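Local coordinates for DNA topoisomerase 2-associated protein PAT1 (Saccharomyces cerevisiae, PDB 5LMG) that activates mRNA decapping and represses translation, and through its C-terminal domain binds the decapping enzyme Dcp2 and the exonuclease Xrn1, at residues 136-141 and 194-199; 152-157 and 261-266; 163-168 and 207-212. The protein carries 2 engineered substitutions. All coordinates share one frame; numbering follows the deposited sequence.

Contact 1 of 3, residues 136-141 and 194-199; sequences QIIILS and VSFLTT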
ATOM      1  N   GLN A 136      -3.819  13.495   4.866  1.00 49.40           N
ATOM      2  CA  GLN A 136      -3.220  13.410   6.200  1.00 48.70           C
ATOM      3  C   GLN A 136      -2.679  12.026   6.537  1.00 50.47           C
ATOM      4  O   GLN A 136      -1.601  11.935   7.125  1.00 50.06           O
ATOM      5  CB  GLN A 136      -4.193  13.909   7.279  1.00 50.58           C
ATOM      6  CG  GLN A 136      -3.504  14.599   8.465  1.00 75.93           C
ATOM      7  CD  GLN A 136      -2.571  15.737   8.085  1.00103.35           C
ATOM      8  OE1 GLN A 136      -1.401  15.756   8.478  1.00102.15           O
ATOM      9  NE2 GLN A 136      -3.056  16.708   7.316  1.00 96.50           N
ATOM     10  N   ILE A 137      -3.382  10.958   6.094  1.00 46.72           N
ATOM     11  CA  ILE A 137      -2.985   9.567   6.326  1.00 45.54           C
ATOM     12  C   ILE A 137      -1.643   9.212   5.657  1.00 46.43           C
ATOM     13  O   ILE A 137      -0.919   8.359   6.175  1.00 44.91           O
ATOM     14  CB  ILE A 137      -4.115   8.553   5.977  1.00 47.79           C
ATOM     15  CG1 ILE A 137      -4.078   7.343   6.939  1.00 47.22           C
ATOM     16  CG2 ILE A 137      -4.136   8.138   4.493  1.00 47.45           C
ATOM     17  CD1 ILE A 137      -4.507   7.686   8.364  1.00 51.89           C
ATOM     18  N   ILE A 138      -1.309   9.891   4.540  1.00 41.72           N
ATOM     19  CA  ILE A 138      -0.040   9.713   3.829  1.00 40.67           C
ATOM     20  C   ILE A 138       1.066  10.340   4.673  1.00 43.90           C
ATOM     21  O   ILE A 138       2.088   9.699   4.903  1.00 42.47           O
ATOM     22  CB  ILE A 138      -0.127  10.302   2.389  1.00 43.17           C
ATOM     23  CG1 ILE A 138      -1.123   9.489   1.507  1.00 43.00           C
ATOM     24  CG2 ILE A 138       1.260  10.466   1.742  1.00 43.96           C
ATOM     25  CD1 ILE A 138      -0.719   8.014   1.085  1.00 46.88           C
ATOM     26  N   ILE A 139       0.840  11.570   5.165  1.00 42.56           N
ATOM     27  CA  ILE A 139       1.795  12.295   6.013  1.00 43.36           C
ATOM     28  C   ILE A 139       2.059  11.499   7.314  1.00 45.41           C
ATOM     29  O   ILE A 139       3.214  11.338   7.690  1.00 44.34           O
ATOM     30  CB  ILE A 139       1.353  13.780   6.218  1.00 47.66           C
ATOM     31  CG1 ILE A 139       1.393  14.540   4.860  1.00 49.04           C
ATOM     32  CG2 ILE A 139       2.227  14.511   7.264  1.00 49.16           C
ATOM     33  CD1 ILE A 139       0.345  15.610   4.678  1.00 58.45           C
ATOM     34  N   LEU A 140       1.005  10.909   7.921  1.00 42.10           N
ATOM     35  CA  LEU A 140       1.112  10.100   9.137  1.00 41.73           C
ATOM     36  C   LEU A 140       1.828   8.775   8.944  1.00 43.71           C
ATOM     37  O   LEU A 140       2.468   8.303   9.875  1.00 43.22           O
ATOM     38  CB  LEU A 140      -0.279   9.846   9.767  1.00 41.50           C
ATOM     39  CG  LEU A 140      -0.959  11.057  10.416  1.00 46.92           C
ATOM     40  CD1 LEU A 140      -2.341  10.678  10.942  1.00 48.02           C
ATOM     41  CD2 LEU A 140      -0.077  11.684  11.516  1.00 48.20           C
ATOM     42  N   SER A 141       1.645   8.134   7.786  1.00 39.79           N
ATOM     43  CA  SER A 141       2.240   6.830   7.484  1.00 39.40           C
ATOM     44  C   SER A 141       3.620   6.915   6.802  1.00 41.84           C
ATOM     45  O   SER A 141       4.222   5.876   6.524  1.00 41.38           O
ATOM     46  CB  SER A 141       1.273   5.966   6.673  1.00 41.41           C
ATOM     47  OG  SER A 141       0.957   6.598   5.444  1.00 42.83           O
ATOM     48  N   VAL A 194       6.361  11.001  -6.477  1.00 43.26           N
ATOM     49  CA  VAL A 194       6.146   9.549  -6.385  1.00 43.15           C
ATOM     50  C   VAL A 194       7.062   8.912  -5.325  1.00 46.50           C
ATOM     51  O   VAL A 194       6.579   8.110  -4.523  1.00 45.23           O
ATOM     52  CB  VAL A 194       6.216   8.835  -7.771  1.00 47.35           C
ATOM     53  CG1 VAL A 194       5.823   7.363  -7.663  1.00 46.74           C
ATOM     54  CG2 VAL A 194       5.327   9.533  -8.799  1.00 47.87           C
ATOM     55  N   SER A 195       8.352   9.310  -5.277  1.00 43.29           N
ATOM     56  CA  SER A 195       9.296   8.795  -4.282  1.00 42.85           C
ATOM     57  C   SER A 195       8.819   9.077  -2.837  1.00 44.96           C
ATOM     58  O   SER A 195       8.947   8.194  -1.987  1.00 43.73           O
ATOM     59  CB  SER A 195      10.697   9.345  -4.514  1.00 46.09           C
ATOM     60  OG  SER A 195      11.580   8.839  -3.527  1.00 51.87           O
ATOM     61  N   PHE A 196       8.247  10.281  -2.570  1.00 41.04           N
ATOM     62  CA  PHE A 196       7.677  10.582  -1.259  1.00 40.54           C
ATOM     63  C   PHE A 196       6.532   9.601  -0.940  1.00 41.63           C
ATOM     64  O   PHE A 196       6.501   9.070   0.166  1.00 39.55           O
ATOM     65  CB  PHE A 196       7.201  12.050  -1.120  1.00 42.98           C
ATOM     66  CG  PHE A 196       6.399  12.286   0.155  1.00 44.82           C
ATOM     67  CD1 PHE A 196       7.022  12.281   1.402  1.00 47.74           C
ATOM     68  CD2 PHE A 196       5.016  12.446   0.109  1.00 47.11           C
ATOM     69  CE1 PHE A 196       6.277  12.450   2.581  1.00 48.50           C
ATOM     70  CE2 PHE A 196       4.273  12.627   1.288  1.00 49.95           C
ATOM     71  CZ  PHE A 196       4.909  12.627   2.517  1.00 47.75           C
ATOM     72  N   LEU A 197       5.635   9.321  -1.921  1.00 39.38           N
ATOM     73  CA  LEU A 197       4.501   8.390  -1.747  1.00 38.74           C
ATOM     74  C   LEU A 197       4.945   6.975  -1.343  1.00 41.97           C
ATOM     75  O   LEU A 197       4.263   6.317  -0.545  1.00 40.77           O
ATOM     76  CB  LEU A 197       3.601   8.323  -2.999  1.00 38.38           C
ATOM     77  CG  LEU A 197       2.832   9.587  -3.412  1.00 42.99           C
ATOM     78  CD1 LEU A 197       1.905   9.277  -4.580  1.00 42.90           C
ATOM     79  CD2 LEU A 197       2.023  10.195  -2.233  1.00 43.49           C
ATOM     80  N   THR A 198       6.116   6.539  -1.848  1.00 38.97           N
ATOM     81  CA  THR A 198       6.690   5.222  -1.542  1.00 39.18           C
ATOM     82  C   THR A 198       7.306   5.119  -0.124  1.00 43.11           C
ATOM     83  O   THR A 198       7.624   4.011   0.300  1.00 42.69           O
ATOM     84  CB  THR A 198       7.682   4.787  -2.620  1.00 44.16           C
ATOM     85  OG1 THR A 198       8.866   5.569  -2.525  1.00 45.92           O
ATOM     86  CG2 THR A 198       7.074   4.787  -4.032  1.00 41.52           C
ATOM     87  N   THR A 199       7.480   6.256   0.593  1.00 40.58           N
ATOM     88  CA  THR A 199       7.981   6.267   1.988  1.00 40.82           C
ATOM     89  C   THR A 199       6.795   6.011   2.960  1.00 44.51           C
ATOM     90  O   THR A 199       6.989   5.844   4.168  1.00 42.51           O
ATOM     91  CB  THR A 199       8.747   7.559   2.340  1.00 44.62           C
ATOM     92  OG1 THR A 199       7.842   8.653   2.450  1.00 42.12           O
ATOM     93  CG2 THR A 199       9.912   7.867   1.386  1.00 46.04           C
TER
HETATM   94  O   HOH W   1       6.697   4.165   6.344  1.00 47.34           O
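With CG1 of Ile138 anti to the carbonyl carbon (chi1 -67°), the CG2 methyl lies anti to the backbone N, on a CB that itself points toward residues 194-199; Phe196, with CG likewise anti to its backbone N (170°), carries its ring across to that methyl. The meeting is between Ile138 CG2 and Phe196 CE2, 3.7 Å apart, with the methyl lying obliquely to the ring. The same methyl also approaches Leu197 CD2 at 4.1 Å, so that one branch of Ile138 serves two consecutive residues of the facing turn. Beyond this apolar patch the contact becomes polar. The carbonyl oxygens of Ser141 and Thr199 come within 3.6 Å of each other, and, neither being able to donate, they are joined by a water that gives one proton to Ser141 O at 3.0 Å and the other to Thr199 O at 2.8 Å. Each of these residues also folds its hydroxyl back on its own segment: Ser141 OG donates to Ile137 O at 2.7 Å, tilted a little from the carbonyl plane, and Thr199 OG1 donates to Phe196 O at 2.7 Å, in the plane. Both carbonyls accept a backbone N-H as well, so two donors grip each. Further hydroxyl bonds, Ser141 to Ser200 and Thr199 to Ser142, link each segment to the residue just after the other. The pair is boxed in by helices: Ile137 and Ser141 rest on helix 151-174, Ile138 on Ile202 of helix 201-216, and Val194 and Thr198 on helix 234-246.

Contact 2 of 3, residues 152-157 and 261-266; sequences TQLKKV and DHIMRL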
ATOM      1  N   THR A 152      -2.085   6.039  18.563  1.00 42.73           N
ATOM      2  CA  THR A 152      -3.335   6.610  18.040  1.00 42.70           C
ATOM      3  C   THR A 152      -3.216   6.853  16.531  1.00 44.98           C
ATOM      4  O   THR A 152      -4.153   6.556  15.782  1.00 44.91           O
ATOM      5  CB  THR A 152      -3.702   7.874  18.855  1.00 49.60           C
ATOM      6  OG1 THR A 152      -3.912   7.495  20.214  1.00 48.64           O
ATOM      7  CG2 THR A 152      -4.945   8.600  18.323  1.00 48.21           C
ATOM      8  N   GLN A 153      -2.051   7.360  16.090  1.00 40.53           N
ATOM      9  CA  GLN A 153      -1.759   7.629  14.692  1.00 39.74           C
ATOM     10  C   GLN A 153      -1.650   6.326  13.890  1.00 42.03           C
ATOM     11  O   GLN A 153      -2.209   6.251  12.793  1.00 40.87           O
ATOM     12  CB  GLN A 153      -0.497   8.492  14.558  1.00 41.23           C
ATOM     13  CG  GLN A 153      -0.756   9.947  14.948  1.00 48.44           C
ATOM     14  CD  GLN A 153       0.493  10.786  15.047  1.00 54.21           C
ATOM     15  OE1 GLN A 153       1.596  10.295  15.270  1.00 47.17           O
ATOM     16  NE2 GLN A 153       0.333  12.086  14.930  1.00 48.91           N
ATOM     17  N   LEU A 154      -1.006   5.285  14.475  1.00 38.20           N
ATOM     18  CA  LEU A 154      -0.880   3.962  13.847  1.00 38.46           C
ATOM     19  C   LEU A 154      -2.265   3.300  13.655  1.00 42.65           C
ATOM     20  O   LEU A 154      -2.509   2.698  12.598  1.00 41.51           O
ATOM     21  CB  LEU A 154       0.055   3.038  14.643  1.00 38.62           C
ATOM     22  CG  LEU A 154       1.555   3.388  14.665  1.00 43.85           C
ATOM     23  CD1 LEU A 154       2.334   2.404  15.560  1.00 43.22           C
ATOM     24  CD2 LEU A 154       2.152   3.423  13.247  1.00 46.00           C
ATOM     25  N   LYS A 155      -3.177   3.468  14.653  1.00 39.10           N
ATOM     26  CA  LYS A 155      -4.554   2.951  14.609  1.00 38.78           C
ATOM     27  C   LYS A 155      -5.321   3.595  13.430  1.00 41.70           C
ATOM     28  O   LYS A 155      -6.064   2.901  12.736  1.00 40.23           O
ATOM     29  CB  LYS A 155      -5.292   3.189  15.944  1.00 40.92           C
ATOM     30  CG  LYS A 155      -4.813   2.316  17.120  1.00 55.64           C
ATOM     31  CD  LYS A 155      -5.216   0.848  16.979  1.00 64.17           C
ATOM     32  CE  LYS A 155      -4.590  -0.021  18.038  1.00 75.58           C
ATOM     33  NZ  LYS A 155      -4.953  -1.451  17.856  1.00 83.81           N
ATOM     34  N   LYS A 156      -5.121   4.915  13.205  1.00 39.18           N
ATOM     35  CA  LYS A 156      -5.754   5.646  12.102  1.00 39.66           C
ATOM     36  C   LYS A 156      -5.291   5.107  10.739  1.00 44.31           C
ATOM     37  O   LYS A 156      -6.119   4.937   9.834  1.00 42.88           O
ATOM     38  CB  LYS A 156      -5.480   7.144  12.203  1.00 42.58           C
ATOM     39  CG  LYS A 156      -6.305   7.841  13.281  1.00 56.05           C
ATOM     40  CD  LYS A 156      -6.039   9.347  13.364  1.00 66.49           C
ATOM     41  CE  LYS A 156      -6.597  10.147  12.199  1.00 70.97           C
ATOM     42  NZ  LYS A 156      -8.085  10.117  12.154  1.00 74.10           N
ATOM     43  N   VAL A 157      -3.981   4.782  10.627  1.00 41.95           N
ATOM     44  CA  VAL A 157      -3.352   4.235   9.419  1.00 41.29           C
ATOM     45  C   VAL A 157      -3.956   2.855   9.115  1.00 45.09           C
ATOM     46  O   VAL A 157      -4.377   2.626   7.981  1.00 43.88           O
ATOM     47  CB  VAL A 157      -1.792   4.230   9.505  1.00 44.24           C
ATOM     48  CG1 VAL A 157      -1.159   3.506   8.309  1.00 43.95           C
ATOM     49  CG2 VAL A 157      -1.239   5.657   9.608  1.00 44.26           C
ATOM     50  N   ASP A 261      11.886  -0.074  14.851  1.00 46.40           N
ATOM     51  CA  ASP A 261      11.956  -0.273  16.303  1.00 46.88           C
ATOM     52  C   ASP A 261      10.790   0.356  17.033  1.00 49.38           C
ATOM     53  O   ASP A 261      10.184  -0.290  17.895  1.00 47.83           O
ATOM     54  CB  ASP A 261      13.253   0.328  16.850  1.00 49.87           C
ATOM     55  CG  ASP A 261      14.482  -0.550  16.704  1.00 68.53           C
ATOM     56  OD1 ASP A 261      14.443  -1.514  15.892  1.00 68.84           O
ATOM     57  OD2 ASP A 261      15.484  -0.281  17.399  1.00 79.61           O
ATOM     58  N   HIS A 262      10.519   1.635  16.712  1.00 45.84           N
ATOM     59  CA  HIS A 262       9.455   2.449  17.278  1.00 46.74           C
ATOM     60  C   HIS A 262       8.086   1.789  17.076  1.00 51.37           C
ATOM     61  O   HIS A 262       7.341   1.650  18.056  1.00 51.16           O
ATOM     62  CB  HIS A 262       9.520   3.878  16.704  1.00 48.01           C
ATOM     63  CG  HIS A 262       8.453   4.783  17.230  1.00 51.62           C
ATOM     64  ND1 HIS A 262       8.576   5.399  18.459  1.00 54.22           N
ATOM     65  CD2 HIS A 262       7.266   5.127  16.683  1.00 53.06           C
ATOM     66  CE1 HIS A 262       7.467   6.102  18.620  1.00 53.73           C
ATOM     67  NE2 HIS A 262       6.652   5.974  17.573  1.00 53.41           N
ATOM     68  N   ILE A 263       7.786   1.334  15.832  1.00 48.40           N
ATOM     69  CA  ILE A 263       6.536   0.646  15.460  1.00 47.97           C
ATOM     70  C   ILE A 263       6.430  -0.706  16.175  1.00 51.13           C
ATOM     71  O   ILE A 263       5.366  -1.025  16.706  1.00 50.02           O
ATOM     72  CB  ILE A 263       6.356   0.456  13.915  1.00 50.61           C
ATOM     73  CG1 ILE A 263       6.666   1.737  13.079  1.00 51.10           C
ATOM     74  CG2 ILE A 263       4.969  -0.105  13.568  1.00 51.56           C
ATOM     75  CD1 ILE A 263       5.886   2.960  13.339  1.00 53.19           C
ATOM     76  N   MET A 264       7.518  -1.506  16.145  1.00 48.75           N
ATOM     77  CA  MET A 264       7.599  -2.829  16.772  1.00 49.78           C
ATOM     78  C   MET A 264       7.287  -2.767  18.271  1.00 52.93           C
ATOM     79  O   MET A 264       6.529  -3.597  18.767  1.00 52.14           O
ATOM     80  CB  MET A 264       8.970  -3.473  16.525  1.00 52.72           C
ATOM     81  CG  MET A 264       9.143  -4.018  15.108  1.00 57.16           C
ATOM     82  SD  MET A 264      10.688  -4.961  14.913  1.00 62.85           S
ATOM     83  CE  MET A 264      11.833  -3.689  14.849  1.00 59.82           C
ATOM     84  N   ARG A 265       7.825  -1.750  18.961  1.00 50.34           N
ATOM     85  CA  ARG A 265       7.624  -1.465  20.386  1.00 51.11           C
ATOM     86  C   ARG A 265       6.132  -1.164  20.665  1.00 54.54           C
ATOM     87  O   ARG A 265       5.552  -1.744  21.586  1.00 54.41           O
ATOM     88  CB  ARG A 265       8.512  -0.271  20.780  1.00 53.67           C
ATOM     89  CG  ARG A 265       8.733  -0.054  22.272  1.00 69.76           C
ATOM     90  CD  ARG A 265      10.134   0.485  22.563  1.00 81.90           C
ATOM     91  NE  ARG A 265      10.423   1.782  21.936  1.00 87.92           N
ATOM     92  CZ  ARG A 265      11.319   1.975  20.969  1.00 97.74           C
ATOM     93  NH1 ARG A 265      12.019   0.954  20.486  1.00 86.89           N
ATOM     94  NH2 ARG A 265      11.515   3.190  20.471  1.00 75.82           N
ATOM     95  N   LEU A 266       5.506  -0.298  19.839  1.00 49.56           N
ATOM     96  CA  LEU A 266       4.101   0.097  19.998  1.00 48.82           C
ATOM     97  C   LEU A 266       3.082  -0.998  19.660  1.00 52.28           C
ATOM     98  O   LEU A 266       1.997  -1.028  20.249  1.00 51.31           O
ATOM     99  CB  LEU A 266       3.796   1.375  19.183  1.00 48.58           C
ATOM    100  CG  LEU A 266       4.410   2.683  19.693  1.00 52.85           C
ATOM    101  CD1 LEU A 266       4.084   3.816  18.761  1.00 52.64           C
ATOM    102  CD2 LEU A 266       3.938   3.018  21.110  1.00 56.20           C
TER
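Helix 151-174 and helix 257-267, elements of the mainly helical Pat1 C-terminal domain, meet near the start of the former, where Leu154 faces Ile263 and Leu266, two residues one helical turn apart. Leu154 meets Ile263 with both methyls and Leu266 with CD1. Leu154 CD2 lies 3.8 Å from Ile263 CD1, while Leu154 CD1 sits 3.9 Å from Leu266 CD1 and also approaches Ile263 CG2 at 4.1 Å. Leu154 and Leu266 meet nearly at right angles, whereas Leu154 and Ile263 slant past each other. Chi1 of Ile263 (-46°) sets CG1 anti to the carbonyl carbon, and chi2 (-59°) then turns CD1 to Leu154 CD2, although the bond to CB does not itself aim that way. The closest CA atoms of the two segments, Leu154 CA and Ile263 CA, are 8.3 Å apart. Pro149, in the loop ahead of helix 151-174, touches both Leu154 and Ile263 and accepts a hydrogen bond from His262 NE2 on its carbonyl oxygen. Between the two segments themselves no hydrogen bond or salt bridge forms: the joining rests on van der Waals contact and, probably, on shielding of methyls from water, less complete at Leu266, and a directional bond is supplied by the loop beside it.

Contact 3 of 3, residues 163-168 and 207-212; sequences IILKII and ITILIS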
ATOM      1  N   ILE A 163     -10.415  -0.101   5.451  1.00 49.51           N
ATOM      2  CA  ILE A 163     -11.639   0.379   4.813  1.00 48.58           C
ATOM      3  C   ILE A 163     -11.412   0.908   3.391  1.00 50.12           C
ATOM      4  O   ILE A 163     -11.992   0.355   2.456  1.00 49.18           O
ATOM      5  CB  ILE A 163     -12.370   1.403   5.729  1.00 51.41           C
ATOM      6  CG1 ILE A 163     -12.953   0.684   6.972  1.00 51.63           C
ATOM      7  CG2 ILE A 163     -13.453   2.192   4.954  1.00 52.01           C
ATOM      8  CD1 ILE A 163     -13.579   1.582   8.070  1.00 59.64           C
ATOM      9  N   ILE A 164     -10.605   1.984   3.236  1.00 45.20           N
ATOM     10  CA  ILE A 164     -10.375   2.667   1.965  1.00 44.99           C
ATOM     11  C   ILE A 164      -9.752   1.770   0.875  1.00 48.95           C
ATOM     12  O   ILE A 164     -10.276   1.738  -0.249  1.00 47.71           O
ATOM     13  CB  ILE A 164      -9.575   3.989   2.154  1.00 48.25           C
ATOM     14  CG1 ILE A 164     -10.171   4.888   3.293  1.00 48.76           C
ATOM     15  CG2 ILE A 164      -9.399   4.762   0.841  1.00 49.47           C
ATOM     16  CD1 ILE A 164     -11.686   5.357   3.187  1.00 49.67           C
ATOM     17  N   LEU A 165      -8.667   1.046   1.193  1.00 44.50           N
ATOM     18  CA  LEU A 165      -8.007   0.225   0.180  1.00 43.63           C
ATOM     19  C   LEU A 165      -8.864  -0.942  -0.316  1.00 47.54           C
ATOM     20  O   LEU A 165      -8.837  -1.211  -1.510  1.00 46.63           O
ATOM     21  CB  LEU A 165      -6.620  -0.225   0.632  1.00 43.23           C
ATOM     22  CG  LEU A 165      -5.456   0.658   0.124  1.00 47.21           C
ATOM     23  CD1 LEU A 165      -5.584   2.127   0.563  1.00 46.97           C
ATOM     24  CD2 LEU A 165      -4.157   0.102   0.557  1.00 50.14           C
ATOM     25  N   LYS A 166      -9.685  -1.558   0.562  1.00 45.62           N
ATOM     26  CA  LYS A 166     -10.628  -2.633   0.220  1.00 45.77           C
ATOM     27  C   LYS A 166     -11.674  -2.120  -0.806  1.00 47.82           C
ATOM     28  O   LYS A 166     -12.027  -2.845  -1.732  1.00 47.47           O
ATOM     29  CB  LYS A 166     -11.333  -3.133   1.500  1.00 49.60           C
ATOM     30  CG  LYS A 166     -12.014  -4.498   1.388  1.00 65.02           C
ATOM     31  CD  LYS A 166     -13.016  -4.722   2.530  1.00 74.19           C
ATOM     32  CE  LYS A 166     -12.381  -5.004   3.874  1.00 83.30           C
ATOM     33  NZ  LYS A 166     -13.296  -4.660   4.993  1.00 93.85           N
ATOM     34  N   ILE A 167     -12.143  -0.867  -0.639  1.00 44.15           N
ATOM     35  CA  ILE A 167     -13.094  -0.193  -1.533  1.00 43.93           C
ATOM     36  C   ILE A 167     -12.447   0.047  -2.920  1.00 46.46           C
ATOM     37  O   ILE A 167     -13.070  -0.233  -3.937  1.00 44.21           O
ATOM     38  CB  ILE A 167     -13.602   1.135  -0.890  1.00 47.39           C
ATOM     39  CG1 ILE A 167     -14.550   0.872   0.296  1.00 47.52           C
ATOM     40  CG2 ILE A 167     -14.257   2.065  -1.922  1.00 48.93           C
ATOM     41  CD1 ILE A 167     -14.749   2.094   1.212  1.00 53.89           C
ATOM     42  N   ILE A 168     -11.206   0.575  -2.944  1.00 42.85           N
ATOM     43  CA  ILE A 168     -10.475   0.865  -4.176  1.00 42.39           C
ATOM     44  C   ILE A 168     -10.270  -0.426  -4.981  1.00 45.68           C
ATOM     45  O   ILE A 168     -10.653  -0.458  -6.152  1.00 43.74           O
ATOM     46  CB  ILE A 168      -9.180   1.673  -3.891  1.00 45.08           C
ATOM     47  CG1 ILE A 168      -9.556   3.110  -3.441  1.00 46.21           C
ATOM     48  CG2 ILE A 168      -8.229   1.683  -5.100  1.00 44.67           C
ATOM     49  CD1 ILE A 168      -8.477   3.916  -2.753  1.00 47.99           C
ATOM     50  N   ILE A 207      -0.085   2.299  -4.862  1.00 39.73           N
ATOM     51  CA  ILE A 207       0.663   2.151  -6.116  1.00 40.14           C
ATOM     52  C   ILE A 207       0.607   0.677  -6.562  1.00 43.80           C
ATOM     53  O   ILE A 207       0.279   0.421  -7.716  1.00 42.58           O
ATOM     54  CB  ILE A 207       2.107   2.736  -6.050  1.00 43.20           C
ATOM     55  CG1 ILE A 207       2.075   4.262  -5.804  1.00 44.42           C
ATOM     56  CG2 ILE A 207       2.904   2.424  -7.342  1.00 44.18           C
ATOM     57  CD1 ILE A 207       3.364   4.866  -5.201  1.00 46.48           C
ATOM     58  N   THR A 208       0.840  -0.276  -5.623  1.00 40.92           N
ATOM     59  CA  THR A 208       0.793  -1.726  -5.884  1.00 41.07           C
ATOM     60  C   THR A 208      -0.555  -2.148  -6.485  1.00 45.28           C
ATOM     61  O   THR A 208      -0.564  -2.920  -7.449  1.00 43.94           O
ATOM     62  CB  THR A 208       1.134  -2.532  -4.632  1.00 46.14           C
ATOM     63  OG1 THR A 208       2.333  -2.022  -4.076  1.00 44.79           O
ATOM     64  CG2 THR A 208       1.272  -4.046  -4.909  1.00 45.67           C
ATOM     65  N   ILE A 209      -1.676  -1.637  -5.914  1.00 41.56           N
ATOM     66  CA  ILE A 209      -3.039  -1.887  -6.399  1.00 41.22           C
ATOM     67  C   ILE A 209      -3.170  -1.434  -7.875  1.00 43.35           C
ATOM     68  O   ILE A 209      -3.624  -2.220  -8.687  1.00 41.86           O
ATOM     69  CB  ILE A 209      -4.103  -1.205  -5.491  1.00 44.03           C
ATOM     70  CG1 ILE A 209      -4.248  -1.946  -4.147  1.00 43.44           C
ATOM     71  CG2 ILE A 209      -5.462  -1.083  -6.213  1.00 44.29           C
ATOM     72  CD1 ILE A 209      -4.722  -1.071  -3.038  1.00 51.90           C
ATOM     73  N   LEU A 210      -2.768  -0.176  -8.204  1.00 41.98           N
ATOM     74  CA  LEU A 210      -2.827   0.354  -9.574  1.00 42.92           C
ATOM     75  C   LEU A 210      -1.977  -0.459 -10.547  1.00 45.75           C
ATOM     76  O   LEU A 210      -2.482  -0.804 -11.610  1.00 44.41           O
ATOM     77  CB  LEU A 210      -2.453   1.857  -9.671  1.00 43.35           C
ATOM     78  CG  LEU A 210      -3.339   2.887  -8.957  1.00 48.65           C
ATOM     79  CD1 LEU A 210      -2.818   4.291  -9.221  1.00 49.69           C
ATOM     80  CD2 LEU A 210      -4.804   2.802  -9.417  1.00 51.18           C
ATOM     81  N   ILE A 211      -0.707  -0.780 -10.181  1.00 43.24           N
ATOM     82  CA  ILE A 211       0.219  -1.569 -11.028  1.00 43.90           C
ATOM     83  C   ILE A 211      -0.347  -2.969 -11.292  1.00 45.97           C
ATOM     84  O   ILE A 211      -0.349  -3.406 -12.449  1.00 44.84           O
ATOM     85  CB  ILE A 211       1.662  -1.660 -10.449  1.00 47.55           C
ATOM     86  CG1 ILE A 211       2.371  -0.298 -10.395  1.00 47.96           C
ATOM     87  CG2 ILE A 211       2.518  -2.700 -11.209  1.00 49.74           C
ATOM     88  CD1 ILE A 211       3.702  -0.371  -9.526  1.00 53.22           C
ATOM     89  N   SER A 212      -0.783  -3.677 -10.209  1.00 41.90           N
ATOM     90  CA  SER A 212      -1.364  -5.025 -10.280  1.00 42.20           C
ATOM     91  C   SER A 212      -2.623  -5.072 -11.161  1.00 47.30           C
ATOM     92  O   SER A 212      -2.763  -5.997 -11.962  1.00 47.07           O
ATOM     93  CB  SER A 212      -1.655  -5.571  -8.890  1.00 44.81           C
ATOM     94  OG  SER A 212      -0.451  -5.634  -8.146  1.00 52.04           O
TER
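Ile209 of helix 201-216 reaches out toward helix 151-174 and splits its carbon branches between Leu165 and Ile168, residues one turn apart on that helix. The longer branch goes to Leu165: Ile209 CD1 lies 3.7 Å from Leu165 CG and 3.8 Å from Leu165 CD2, so the methyl rests against the fork of the leucine, the two side chains slanting past each other. The shorter branch takes the other partner, Ile209 CG2 facing Ile168 CG2 methyl to methyl at 4.1 Å, and here the side chains stand roughly at right angles. Chi1 of Ile209 (-73°) parts the branches, with CG1 anti to the carbonyl carbon and CG2 anti to the backbone N, and chi2 (153°) extends CD1 to Leu165. Leu165 has a less usual conformation, with its first torsion away from the staggered positions, and it presents its branch point rather than one methyl alone.

Behind Ile209, Ser212 OG donates to Thr208 O at 2.8 Å from well above the carbonyl plane, 37° out of it, while Ser212 N reaches the same oxygen from the opposite face. That carbonyl is thus held by two donors within its own helix, and the serine's bond is spent there and not across the contact. Further helices pack around: Ile164 and Ile167 lean on helix 103-114, Ile209 also touches Val169 and Leu172, and Thr208 and Ser212 adjoin helix 275-286. A 1,2-ethanediol molecule, probably from the crystallisation liquor, lies about 3 Å from the Ile209 side chain. Across the segments the chemistry is wholly aliphatic: a single isoleucine meets two residues a turn apart with its CD1 and CG2 methyls, a purely dispersive contact.

How the contacts relate
All three contacts are largely buried, but their depth differs: contact 3 lies about 7 Å from the centre of the chain, contact 1 about 10 Å and contact 2 about 16 Å, measured between centres. Contacts 2 and 3 share helix 151-174, using its beginning and its middle against different partners, and do not touch each other. Contact 1 touches both, through Ser141 CB and Val157 CG1 (3.8 Å) on one side and Thr198 CG2 and Ile207 CD1 (3.9 Å) on the other. The chemistry differs with the place: contacts 2 and 3 join longer helices than contact 1 does, by aliphatic groups alone, whereas contact 1 adds an aromatic ring and a water-bridged pair of carbonyls.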